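Local structure of RagA protein (Porphyromonas gingivalis, 6SLN) at residues A[764-770]-A[785-791]; A[792-797]-A[832-838]. The protein probably imports peptides across the outer membrane as a TonB-dependent transporter, a plugged beta-barrel channel with a peptide bound in this structure. All coordinates share one frame; numbering follows the deposited sequence.

Contact 1. Residues A[764-770]-A[785-791]; sequences QEITKLF and WEIGYPN
Gln764 turns CG away from its own backbone N (chi1 -155°) and runs on extended, which brings its amide oxygen OE1 to the backbone N of Asn791, while Ile766 sends its CG1 branch and CD1 across to Trp785. The N-H of Asn791 meets Gln764 OE1 at 2.8 Å and almost straight (174°), approaching from somewhat out of the amide plane. Beside this bond Gln764 CB lies 3.6 Å from Pro790 CB. Two residues on, Ile766 N gives a weak, bent bond to Tyr789 O at 3.1 Å, the carbonyl of the residue that ends the type I turn begun at Glu786. Next to this bond the apolar part begins. Ile766 CD1 comes 3.5 Å from Trp785 CA and also reaches CD1 of the indole, and Leu769 CD2 settles 3.7 Å from Trp785 CB. Phe770 CE1 then meets Trp785 CZ3 at 3.5 Å, rim against rim, the planes at 90° and neither ring over the face of the other. On the turn side, Ile787 CD1 rests 3.7 Å from Lys768 CA. The segment 764-770 leaves the end of barrel strand 752-764 through a classic beta bulge, Thr767 and Lys768 both facing Ser731, and Thr767 OG1 bonds Ser731 OG. Trp785 also touches Leu152 of the plug region, and the bound peptide packs on Asn791. The polar bonds thus lie toward Gln764 and the apolar contact spreads from Ile766 to Phe770; one strong side-chain-to-backbone bond, one weak backbone bond and this packing join loop to hairpin, not a regular strand ladder.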
loop_
_atom_site.group_PDB
_atom_site.type_symbol
_atom_site.label_atom_id
_atom_site.label_comp_id
_atom_site.label_asym_id
_atom_site.label_seq_id
_atom_site.Cartn_x
_atom_site.Cartn_y
_atom_site.Cartn_z
ATOM N N GLN A 764 -25.416 -29.858 26.396
ATOM C CA GLN A 764 -25.927 -28.676 25.720
ATOM C C GLN A 764 -27.422 -28.835 25.451
ATOM O O GLN A 764 -27.925 -29.949 25.290
ATOM C CB GLN A 764 -25.178 -28.471 24.402
ATOM C CG GLN A 764 -25.151 -27.067 23.872
ATOM C CD GLN A 764 -24.923 -27.029 22.369
ATOM O OE1 GLN A 764 -25.859 -27.242 21.587
ATOM N NE2 GLN A 764 -23.672 -26.763 21.953
ATOM N N GLU A 765 -28.135 -27.706 25.410
ATOM C CA GLU A 765 -29.560 -27.742 25.082
ATOM C C GLU A 765 -29.941 -26.372 24.531
ATOM O O GLU A 765 -30.129 -25.425 25.301
ATOM C CB GLU A 765 -30.425 -28.113 26.282
ATOM C CG GLU A 765 -31.928 -28.282 25.911
ATOM C CD GLU A 765 -32.879 -28.442 27.104
ATOM O OE1 GLU A 765 -32.457 -28.927 28.174
ATOM O OE2 GLU A 765 -34.066 -28.088 26.958
ATOM N N ILE A 766 -30.040 -26.285 23.203
ATOM C CA ILE A 766 -30.803 -25.206 22.593
ATOM C C ILE A 766 -32.164 -25.161 23.257
ATOM O O ILE A 766 -32.743 -26.202 23.566
ATOM C CB ILE A 766 -30.924 -25.439 21.079
ATOM C CG1 ILE A 766 -29.525 -25.616 20.464
ATOM C CG2 ILE A 766 -31.727 -24.312 20.424
ATOM C CD1 ILE A 766 -29.541 -26.228 19.092
ATOM N N THR A 767 -32.670 -23.966 23.530
ATOM C CA THR A 767 -34.006 -23.860 24.101
ATOM C C THR A 767 -34.941 -22.957 23.303
ATOM O O THR A 767 -36.154 -22.997 23.531
ATOM C CB THR A 767 -33.935 -23.389 25.570
ATOM O OG1 THR A 767 -33.076 -22.254 25.691
ATOM C CG2 THR A 767 -33.375 -24.488 26.449
ATOM N N LYS A 768 -34.428 -22.173 22.362
ATOM C CA LYS A 768 -35.247 -21.283 21.554
ATOM C C LYS A 768 -34.417 -20.890 20.350
ATOM O O LYS A 768 -33.196 -20.723 20.465
ATOM C CB LYS A 768 -35.686 -20.034 22.335
ATOM C CG LYS A 768 -36.786 -19.225 21.668
ATOM C CD LYS A 768 -37.108 -17.903 22.408
ATOM C CE LYS A 768 -37.446 -18.110 23.870
ATOM N NZ LYS A 768 -36.277 -17.762 24.737
ATOM N N LEU A 769 -35.082 -20.716 19.203
ATOM C CA LEU A 769 -34.367 -20.429 17.964
ATOM C C LEU A 769 -34.874 -19.112 17.407
ATOM O O LEU A 769 -34.818 -18.106 18.098
ATOM C CB LEU A 769 -34.460 -21.584 17.000
ATOM C CG LEU A 769 -33.647 -22.799 17.416
ATOM C CD1 LEU A 769 -34.079 -24.060 16.667
ATOM C CD2 LEU A 769 -32.188 -22.474 17.213
ATOM N N PHE A 770 -35.301 -19.082 16.153
ATOM C CA PHE A 770 -35.697 -17.856 15.482
ATOM C C PHE A 770 -36.960 -18.136 14.674
ATOM O O PHE A 770 -37.214 -19.277 14.272
ATOM C CB PHE A 770 -34.575 -17.326 14.571
ATOM C CG PHE A 770 -33.731 -18.401 13.906
ATOM C CD1 PHE A 770 -32.704 -19.029 14.596
ATOM C CD2 PHE A 770 -33.947 -18.752 12.579
ATOM C CE1 PHE A 770 -31.913 -19.995 13.986
ATOM C CE2 PHE A 770 -33.157 -19.711 11.967
ATOM C CZ PHE A 770 -32.138 -20.336 12.674
ATOM N N TRP A 785 -30.027 -27.425 14.512
ATOM C CA TRP A 785 -30.510 -26.821 15.739
ATOM C C TRP A 785 -31.943 -27.304 15.977
ATOM O O TRP A 785 -32.801 -27.154 15.100
ATOM C CB TRP A 785 -30.454 -25.304 15.615
ATOM C CG TRP A 785 -29.058 -24.737 15.470
ATOM C CD1 TRP A 785 -27.886 -25.295 15.909
ATOM C CD2 TRP A 785 -28.700 -23.484 14.867
ATOM N NE1 TRP A 785 -26.830 -24.467 15.608
ATOM C CE2 TRP A 785 -27.308 -23.350 14.971
ATOM C CE3 TRP A 785 -29.427 -22.465 14.249
ATOM C CZ2 TRP A 785 -26.631 -22.234 14.483
ATOM C CZ3 TRP A 785 -28.742 -21.362 13.754
ATOM C CH2 TRP A 785 -27.368 -21.256 13.878
ATOM N N GLU A 786 -32.198 -27.916 17.137
ATOM C CA GLU A 786 -33.542 -28.374 17.480
ATOM C C GLU A 786 -33.809 -28.153 18.965
ATOM O O GLU A 786 -33.028 -28.588 19.815
ATOM C CB GLU A 786 -33.736 -29.848 17.120
ATOM C CG GLU A 786 -35.156 -30.331 17.325
ATOM C CD GLU A 786 -35.395 -31.684 16.705
ATOM O OE1 GLU A 786 -34.470 -32.192 16.057
ATOM O OE2 GLU A 786 -36.503 -32.244 16.861
ATOM N N ILE A 787 -34.940 -27.514 19.274
ATOM C CA ILE A 787 -35.136 -26.903 20.590
ATOM C C ILE A 787 -35.013 -27.903 21.736
ATOM O O ILE A 787 -34.641 -27.532 22.850
ATOM C CB ILE A 787 -36.488 -26.156 20.619
ATOM C CG1 ILE A 787 -36.294 -24.734 20.088
ATOM C CG2 ILE A 787 -37.116 -26.140 22.027
ATOM C CD1 ILE A 787 -37.493 -23.868 20.227
ATOM N N GLY A 788 -35.303 -29.164 21.515
ATOM C CA GLY A 788 -35.120 -29.958 22.712
ATOM C C GLY A 788 -33.730 -30.511 22.984
ATOM O O GLY A 788 -33.582 -31.333 23.898
ATOM N N TYR A 789 -32.703 -30.114 22.237
ATOM C CA TYR A 789 -31.519 -30.949 22.111
ATOM C C TYR A 789 -30.255 -30.111 21.959
ATOM O O TYR A 789 -30.324 -28.926 21.619
ATOM C CB TYR A 789 -31.652 -31.881 20.898
ATOM C CG TYR A 789 -32.930 -32.685 20.856
ATOM C CD1 TYR A 789 -34.039 -32.232 20.144
ATOM C CD2 TYR A 789 -33.029 -33.907 21.523
ATOM C CE1 TYR A 789 -35.205 -32.970 20.099
ATOM C CE2 TYR A 789 -34.189 -34.654 21.479
ATOM C CZ TYR A 789 -35.275 -34.186 20.768
ATOM O OH TYR A 789 -36.438 -34.927 20.722
ATOM N N PRO A 790 -29.091 -30.710 22.185
ATOM C CA PRO A 790 -27.841 -30.072 21.748
ATOM C C PRO A 790 -27.760 -30.001 20.234
ATOM O O PRO A 790 -28.470 -30.706 19.508
ATOM C CB PRO A 790 -26.748 -30.989 22.310
ATOM C CG PRO A 790 -27.436 -32.312 22.492
ATOM C CD PRO A 790 -28.843 -31.967 22.907
ATOM N N ASN A 791 -26.909 -29.083 19.768
ATOM C CA ASN A 791 -26.465 -29.076 18.379
ATOM C C ASN A 791 -26.097 -30.495 17.983
ATOM O O ASN A 791 -25.181 -31.091 18.563
ATOM C CB ASN A 791 -25.256 -28.145 18.244
ATOM C CG ASN A 791 -24.891 -27.843 16.802
ATOM O OD1 ASN A 791 -25.634 -28.186 15.878
ATOM N ND2 ASN A 791 -23.747 -27.199 16.601
#

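Contact 2. Residues A[792-797]-A[832-838]; sequences SFYMAE and LETRIDK
Tyr794 lays one face of its ring over the backbone joining Glu833 to Thr834, with Glu833 C 3.8 Å above the ring plane and nearer the rim than the centre. The ring gets there because CG stands opposite the backbone N (chi1 -172°). The side chain of Glu833 passes the CD1-CE1 rim: CB lies near Tyr794 CE1, on the same side of the ring plane as its own C, and Glu833 OE1 is 3.3 Å from Tyr794 CE1, the carboxylate turned 67° from the ring plane. The two strands run antiparallel, at 148°. Met795 and Thr834 form a hydrogen-bonded pair, Met795 N giving to Thr834 O at 3.2 Å and Thr834 N to Met795 O at 2.9 Å; the second donor sits well above the carbonyl plane. Ile836 N binds Phe793 O at 2.9 Å, but Phe793 N turns to Lys838 O, two residues on, past the inverse gamma turn centred on Asp837. This ladder belongs to a small antiparallel sheet built within the long connection between barrel strands 752-764 and 844-853. Tyr794 and Arg835 lie on one face of it, Phe793, Met795, Thr834 and Ile836 on the other. On that second face the side chains of Met795 and Ile836 cross at about a right angle, with Met795 CG 4.1 Å from Ile836 CG1. Glu797 brings CG to 3.6 Å from Thr834 CG2. Thr834 OG1 turns back along its own strand to Arg835 O. Phe793 and Met795 extend beyond the pair to Ile872 and Leu921, on strands 857-873 and 921-937 of the barrel wall, and Lys838 makes a cation-pi contact with Trp870.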
loop_
_atom_site.group_PDB
_atom_site.type_symbol
_atom_site.label_atom_id
_atom_site.label_comp_id
_atom_site.label_asym_id
_atom_site.label_seq_id
_atom_site.Cartn_x
_atom_site.Cartn_y
_atom_site.Cartn_z
ATOM N N SER A 792 -26.854 -31.057 17.044
ATOM C CA SER A 792 -26.780 -32.479 16.748
ATOM C C SER A 792 -26.625 -32.713 15.249
ATOM O O SER A 792 -26.845 -31.815 14.430
ATOM C CB SER A 792 -28.019 -33.218 17.279
ATOM O OG SER A 792 -28.040 -33.189 18.699
ATOM N N PHE A 793 -26.216 -33.933 14.897
ATOM C CA PHE A 793 -26.039 -34.265 13.491
ATOM C C PHE A 793 -27.385 -34.596 12.849
ATOM O O PHE A 793 -28.362 -34.938 13.520
ATOM C CB PHE A 793 -25.035 -35.415 13.322
ATOM C CG PHE A 793 -23.606 -34.975 13.468
ATOM C CD1 PHE A 793 -22.951 -34.338 12.413
ATOM C CD2 PHE A 793 -22.930 -35.141 14.672
ATOM C CE1 PHE A 793 -21.656 -33.911 12.539
ATOM C CE2 PHE A 793 -21.624 -34.700 14.805
ATOM C CZ PHE A 793 -20.990 -34.090 13.731
ATOM N N TYR A 794 -27.429 -34.474 11.527
ATOM C CA TYR A 794 -28.698 -34.571 10.815
ATOM C C TYR A 794 -28.414 -35.184 9.453
ATOM O O TYR A 794 -27.766 -34.551 8.607
ATOM C CB TYR A 794 -29.362 -33.194 10.691
ATOM C CG TYR A 794 -30.773 -33.228 10.123
ATOM C CD1 TYR A 794 -30.998 -33.081 8.751
ATOM C CD2 TYR A 794 -31.879 -33.416 10.955
ATOM C CE1 TYR A 794 -32.278 -33.111 8.229
ATOM C CE2 TYR A 794 -33.169 -33.448 10.443
ATOM C CZ TYR A 794 -33.361 -33.296 9.076
ATOM O OH TYR A 794 -34.637 -33.333 8.547
ATOM N N MET A 795 -28.894 -36.410 9.249
ATOM C CA MET A 795 -28.638 -37.137 8.011
ATOM C C MET A 795 -29.573 -38.333 7.941
ATOM O O MET A 795 -30.230 -38.694 8.923
ATOM C CB MET A 795 -27.184 -37.600 7.911
ATOM C CG MET A 795 -26.664 -38.303 9.153
ATOM S SD MET A 795 -24.864 -38.276 9.200
ATOM C CE MET A 795 -24.515 -36.602 9.704
ATOM N N ALA A 796 -29.636 -38.932 6.754
ATOM C CA ALA A 796 -30.292 -40.221 6.625
ATOM C C ALA A 796 -29.473 -41.276 7.353
ATOM O O ALA A 796 -28.263 -41.124 7.546
ATOM C CB ALA A 796 -30.464 -40.600 5.157
ATOM N N GLU A 797 -30.149 -42.334 7.796
ATOM C CA GLU A 797 -29.489 -43.459 8.450
ATOM C C GLU A 797 -29.218 -44.527 7.399
ATOM O O GLU A 797 -30.143 -45.199 6.932
ATOM C CB GLU A 797 -30.334 -44.004 9.594
ATOM C CG GLU A 797 -30.661 -42.949 10.635
ATOM C CD GLU A 797 -31.176 -43.539 11.930
ATOM O OE1 GLU A 797 -31.527 -44.743 11.956
ATOM O OE2 GLU A 797 -31.231 -42.789 12.924
ATOM N N LEU A 832 -35.377 -38.562 4.191
ATOM C CA LEU A 832 -34.907 -39.633 5.062
ATOM C C LEU A 832 -34.009 -39.133 6.172
ATOM O O LEU A 832 -33.587 -39.935 7.013
ATOM C CB LEU A 832 -34.162 -40.687 4.251
ATOM C CG LEU A 832 -34.980 -41.285 3.118
ATOM C CD1 LEU A 832 -34.040 -41.921 2.098
ATOM C CD2 LEU A 832 -36.002 -42.295 3.672
ATOM N N GLU A 833 -33.700 -37.844 6.187
ATOM C CA GLU A 833 -32.758 -37.313 7.152
ATOM C C GLU A 833 -33.454 -37.087 8.485
ATOM O O GLU A 833 -34.600 -36.639 8.537
ATOM C CB GLU A 833 -32.140 -36.022 6.619
ATOM C CG GLU A 833 -31.371 -36.247 5.322
ATOM C CD GLU A 833 -30.725 -34.994 4.778
ATOM O OE1 GLU A 833 -30.559 -34.020 5.542
ATOM O OE2 GLU A 833 -30.379 -34.990 3.577
ATOM N N THR A 834 -32.753 -37.428 9.561
ATOM C CA THR A 834 -33.299 -37.477 10.904
ATOM C C THR A 834 -32.299 -36.839 11.856
ATOM O O THR A 834 -31.103 -36.763 11.566
ATOM C CB THR A 834 -33.579 -38.922 11.325
ATOM O OG1 THR A 834 -33.882 -38.970 12.721
ATOM C CG2 THR A 834 -32.349 -39.771 11.090
ATOM N N ARG A 835 -32.784 -36.355 12.995
ATOM C CA ARG A 835 -31.840 -35.928 14.014
ATOM C C ARG A 835 -31.152 -37.153 14.596
ATOM O O ARG A 835 -31.784 -38.179 14.862
ATOM C CB ARG A 835 -32.518 -35.120 15.121
ATOM C CG ARG A 835 -31.536 -34.143 15.787
ATOM C CD ARG A 835 -31.800 -33.847 17.264
ATOM N NE ARG A 835 -31.794 -35.040 18.107
ATOM C CZ ARG A 835 -32.895 -35.712 18.438
ATOM N NH1 ARG A 835 -32.821 -36.793 19.212
ATOM N NH2 ARG A 835 -34.075 -35.303 17.982
ATOM N N ILE A 836 -29.844 -37.045 14.777
ATOM C CA ILE A 836 -29.016 -38.137 15.268
ATOM C C ILE A 836 -28.616 -37.842 16.706
ATOM O O ILE A 836 -28.252 -36.709 17.036
ATOM C CB ILE A 836 -27.784 -38.327 14.360
ATOM C CG1 ILE A 836 -28.257 -38.512 12.918
ATOM C CG2 ILE A 836 -26.898 -39.451 14.848
ATOM C CD1 ILE A 836 -28.943 -39.847 12.670
ATOM N N ASP A 837 -28.686 -38.859 17.564
ATOM C CA ASP A 837 -28.310 -38.673 18.962
ATOM C C ASP A 837 -26.790 -38.669 19.121
ATOM O O ASP A 837 -26.234 -39.435 19.916
ATOM C CB ASP A 837 -28.940 -39.758 19.836
ATOM C CG ASP A 837 -29.060 -39.339 21.293
ATOM O OD1 ASP A 837 -29.125 -38.117 21.574
ATOM O OD2 ASP A 837 -29.090 -40.247 22.158
ATOM N N LYS A 838 -26.110 -37.814 18.366
ATOM C CA LYS A 838 -24.674 -37.621 18.488
ATOM C C LYS A 838 -24.437 -36.127 18.411
ATOM O O LYS A 838 -24.939 -35.481 17.485
ATOM C CB LYS A 838 -23.920 -38.355 17.378
ATOM C CG LYS A 838 -24.090 -39.876 17.375
ATOM C CD LYS A 838 -23.561 -40.496 16.084
ATOM C CE LYS A 838 -23.874 -41.987 15.974
ATOM N NZ LYS A 838 -24.435 -42.330 14.618
#

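How the contacts relate
From the N-terminal side, the chain leaves barrel strand 752-764, passes through 764-770 and strand 775-778, and returns along strand 783-786 at 785-791, where contact 1 closes a loop of 14 residues. It continues straight into 792-797; after a further 34 residues it comes back at 832-838, and contact 2 closes this second, longer loop. The two follow in series, neither nested nor crossed, with centres 15 Å apart. Strands 783-786 and 792-802 are neighbours in the same small sheet, which contact 1 joins to the barrel end and to which contact 2 adds strand 833-836. Arg835 bridges them through a cation-pi contact with Tyr789 and also packs against Glu786.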